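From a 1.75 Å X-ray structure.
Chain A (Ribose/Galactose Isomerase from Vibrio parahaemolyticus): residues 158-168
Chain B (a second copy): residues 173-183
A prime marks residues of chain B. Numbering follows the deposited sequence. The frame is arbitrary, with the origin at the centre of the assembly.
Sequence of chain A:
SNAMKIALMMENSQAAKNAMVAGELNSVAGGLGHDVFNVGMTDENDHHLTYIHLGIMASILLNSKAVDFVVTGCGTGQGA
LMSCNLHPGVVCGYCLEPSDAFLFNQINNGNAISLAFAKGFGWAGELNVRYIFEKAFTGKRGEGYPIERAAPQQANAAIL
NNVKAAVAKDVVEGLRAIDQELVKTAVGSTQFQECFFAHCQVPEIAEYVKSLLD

Chain A, residues 158-168: AILNNVKAAVA
Chain B (173-183) EGLRAIDQELV

Residues 158-167 of chain A form the end of a helix that begins earlier in the chain, with phi/psi near -63/-42 and regular i to i+4 bonds such as Val163 N to Ile159 O (2.9 Å) and Val167 N to Val163 O (3.0 Å). Ala168, at -88/149, is the first residue to leave it. In chain B a helix that begins earlier in the chain enters the stretch at Glu173′ (-56/-44) and carries on through Gly174′ (-63/-42) and Leu175′ (-65/-36); Ile178′ (-65/150) and Asp179′ (-51/120) are extended, and a second helix starts at Gln180′. Asp179′ caps this helix: with chi1 at 169° and chi2 at 24°, its OD1 accepts from Glu181′ N at 3.2 Å, satisfying an amide of the first turn.

The chain A helix and this first chain B helix run roughly antiparallel, at 144°, with axes 8.3 Å apart. Small residues line this approach. Val167 CA lies 4.3 Å from Gly174′ CA, where no side chain intervenes, and Ala166 CA lies 5.1 Å from Ala177′ CA. Both alanines point toward the opposing stretch; their CB atoms meet at 3.9 Å, and Ala177′ CB lies 3.4 Å from Ala166 O.

No hydrogen bond crosses between the stretches; the contact is mainly apolar. Ile178′ (chi1 m, chi2 t) extends its side chain so that CD1 reaches Val167 CG2 at 3.7 Å and Val163 CG1 at 4.2 Å. Both valines have chi1 t, and their branched side chains offer methyls to this buried isoleucine. Leu182′ (m, t), in the first turn of the second helix, points toward chain A and brings CD1 within 3.7 Å of Val163 CG2 and 3.8 Å of Ile159 CG2. Ile159 (m, t) thus extends the apolar strip formed by Ile159, Val163, Ala166 and Val167, whose three- and four-residue spacing keeps them along one side of the helix. Lys164 points away from chain B, and its NZ is hydrogen-bonded elsewhere in the structure.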

# COMPACT_ATOMS: atom_id res chain seq x y z
N ALA A 158 10.46 -23.08 -13.18
CA ALA A 158 11.23 -23.72 -14.26
C ALA A 158 10.40 -23.83 -15.54
O ALA A 158 10.88 -23.57 -16.65
CB ALA A 158 11.70 -25.10 -13.81
N ILE A 159 9.16 -24.26 -15.38
CA ILE A 159 8.26 -24.39 -16.52
C ILE A 159 8.03 -23.04 -17.21
O ILE A 159 8.00 -22.98 -18.45
CB ILE A 159 6.94 -25.07 -16.08
CG1 ILE A 159 7.23 -26.53 -15.72
CG2 ILE A 159 5.89 -24.99 -17.19
CD1 ILE A 159 6.09 -27.23 -14.96
N LEU A 160 7.92 -21.96 -16.43
CA LEU A 160 7.70 -20.65 -17.03
C LEU A 160 8.79 -20.38 -18.07
O LEU A 160 8.50 -19.88 -19.15
CB LEU A 160 7.70 -19.53 -15.96
CG LEU A 160 7.53 -18.10 -16.51
CD1 LEU A 160 6.15 -17.95 -17.15
CD2 LEU A 160 7.71 -17.09 -15.40
N ASN A 161 10.03 -20.71 -17.76
CA ASN A 161 11.11 -20.46 -18.71
C ASN A 161 10.92 -21.26 -19.98
O ASN A 161 11.20 -20.77 -21.09
CB ASN A 161 12.47 -20.82 -18.10
CG ASN A 161 12.86 -19.88 -16.96
OD1 ASN A 161 12.39 -18.76 -16.88
ND2 ASN A 161 13.74 -20.36 -16.09
N ASN A 162 10.49 -22.51 -19.83
CA ASN A 162 10.24 -23.37 -21.01
C ASN A 162 9.16 -22.78 -21.91
O ASN A 162 9.27 -22.79 -23.15
CB ASN A 162 9.72 -24.74 -20.61
CG ASN A 162 10.64 -25.48 -19.67
OD1 ASN A 162 11.83 -25.20 -19.56
ND2 ASN A 162 10.09 -26.48 -19.02
N VAL A 163 8.07 -22.34 -21.28
CA VAL A 163 6.94 -21.84 -22.04
C VAL A 163 7.35 -20.58 -22.78
O VAL A 163 6.99 -20.39 -23.94
CB VAL A 163 5.73 -21.55 -21.12
CG1 VAL A 163 4.65 -20.80 -21.89
CG2 VAL A 163 5.20 -22.88 -20.57
N LYS A 164 8.12 -19.73 -22.11
CA LYS A 164 8.61 -18.51 -22.75
C LYS A 164 9.47 -18.87 -23.96
O LYS A 164 9.32 -18.30 -25.03
CB LYS A 164 9.42 -17.66 -21.77
CG LYS A 164 8.55 -17.04 -20.64
CD LYS A 164 9.38 -16.34 -19.52
CE LYS A 164 10.24 -15.17 -20.02
NZ LYS A 164 9.43 -13.98 -20.52
N ALA A 165 10.37 -19.82 -23.79
CA ALA A 165 11.25 -20.22 -24.89
C ALA A 165 10.47 -20.83 -26.04
O ALA A 165 10.86 -20.70 -27.21
CB ALA A 165 12.32 -21.22 -24.34
N ALA A 166 9.37 -21.52 -25.73
CA ALA A 166 8.58 -22.20 -26.76
C ALA A 166 7.76 -21.22 -27.60
O ALA A 166 7.68 -21.35 -28.83
CB ALA A 166 7.65 -23.21 -26.10
N VAL A 167 7.14 -20.28 -26.92
CA VAL A 167 6.22 -19.33 -27.57
C VAL A 167 6.97 -18.32 -28.40
O VAL A 167 6.45 -17.79 -29.39
CB VAL A 167 5.38 -18.61 -26.46
CG1 VAL A 167 4.73 -17.34 -27.00
CG2 VAL A 167 4.34 -19.58 -25.95
N ALA A 168 8.19 -18.02 -27.96
CA ALA A 168 9.04 -17.04 -28.63
C ALA A 168 9.90 -17.65 -29.74
O ALA A 168 10.34 -18.80 -29.66
CB ALA A 168 9.95 -16.40 -27.61
N GLU B 173 1.33 -21.82 -33.94
CA GLU B 173 2.66 -22.43 -33.95
C GLU B 173 3.26 -22.39 -32.56
O GLU B 173 3.88 -23.35 -32.11
CB GLU B 173 3.62 -21.71 -34.90
CG GLU B 173 4.97 -22.42 -34.98
CD GLU B 173 5.94 -21.82 -36.00
OE1 GLU B 173 5.49 -21.07 -36.89
OE2 GLU B 173 7.16 -22.10 -35.90
N GLY B 174 3.12 -21.25 -31.89
CA GLY B 174 3.65 -21.11 -30.54
C GLY B 174 3.00 -22.06 -29.55
O GLY B 174 3.67 -22.68 -28.70
N LEU B 175 1.69 -22.21 -29.66
CA LEU B 175 0.98 -23.09 -28.75
C LEU B 175 1.44 -24.53 -28.99
O LEU B 175 1.55 -25.32 -28.06
CB LEU B 175 -0.53 -22.99 -28.95
CG LEU B 175 -1.17 -21.69 -28.45
CD1 LEU B 175 -2.64 -21.67 -28.82
CD2 LEU B 175 -0.97 -21.51 -26.92
N ARG B 176 1.72 -24.86 -30.25
CA ARG B 176 2.17 -26.21 -30.55
C ARG B 176 3.56 -26.50 -30.00
O ARG B 176 3.92 -27.67 -29.83
CB ARG B 176 2.21 -26.45 -32.06
CG ARG B 176 0.86 -26.48 -32.75
CD ARG B 176 1.04 -26.96 -34.24
NE ARG B 176 -0.18 -26.68 -35.00
CZ ARG B 176 -1.25 -27.46 -35.00
NH1 ARG B 176 -1.25 -28.61 -34.31
NH2 ARG B 176 -2.32 -27.12 -35.71
N ALA B 177 4.34 -25.45 -29.77
CA ALA B 177 5.71 -25.60 -29.27
C ALA B 177 5.71 -25.76 -27.76
O ALA B 177 6.68 -26.28 -27.20
CB ALA B 177 6.58 -24.41 -29.65
N ILE B 178 4.65 -25.29 -27.09
CA ILE B 178 4.54 -25.50 -25.64
C ILE B 178 4.39 -27.00 -25.40
O ILE B 178 3.89 -27.72 -26.25
CB ILE B 178 3.30 -24.77 -25.09
CG1 ILE B 178 3.46 -23.26 -25.32
CG2 ILE B 178 3.09 -25.08 -23.58
CD1 ILE B 178 2.23 -22.45 -24.95
N ASP B 179 4.86 -27.49 -24.26
CA ASP B 179 4.62 -28.89 -23.89
C ASP B 179 3.13 -29.14 -24.02
O ASP B 179 2.32 -28.47 -23.39
CB ASP B 179 5.06 -29.11 -22.43
CG ASP B 179 4.59 -30.45 -21.85
OD1 ASP B 179 4.33 -31.42 -22.60
OD2 ASP B 179 4.53 -30.54 -20.61
N GLN B 180 2.75 -30.09 -24.88
CA GLN B 180 1.32 -30.21 -25.16
C GLN B 180 0.52 -30.71 -23.97
O GLN B 180 -0.69 -30.52 -23.91
CB GLN B 180 1.06 -31.08 -26.41
CG GLN B 180 1.62 -30.48 -27.70
CD GLN B 180 0.98 -29.13 -28.04
OE1 GLN B 180 1.49 -28.06 -27.66
NE2 GLN B 180 -0.17 -29.19 -28.72
N GLU B 181 1.18 -31.36 -23.02
CA GLU B 181 0.51 -31.70 -21.77
C GLU B 181 -0.04 -30.44 -21.08
O GLU B 181 -1.14 -30.44 -20.54
CB GLU B 181 1.49 -32.39 -20.80
CG GLU B 181 1.25 -33.88 -20.55
CD GLU B 181 1.41 -34.24 -19.05
OE1 GLU B 181 2.55 -34.56 -18.60
OE2 GLU B 181 0.39 -34.20 -18.33
N LEU B 182 0.75 -29.37 -21.10
CA LEU B 182 0.32 -28.12 -20.49
C LEU B 182 -0.91 -27.59 -21.20
O LEU B 182 -1.85 -27.16 -20.55
CB LEU B 182 1.40 -27.05 -20.54
CG LEU B 182 2.63 -27.22 -19.66
CD1 LEU B 182 3.64 -26.15 -20.02
CD2 LEU B 182 2.26 -27.12 -18.16
N VAL B 183 -0.92 -27.62 -22.53
CA VAL B 183 -2.04 -27.02 -23.24
C VAL B 183 -3.30 -27.87 -23.05
O VAL B 183 -4.40 -27.32 -22.88
CB VAL B 183 -1.74 -26.81 -24.72
CG1 VAL B 183 -2.85 -25.98 -25.36
CG2 VAL B 183 -0.38 -26.13 -24.90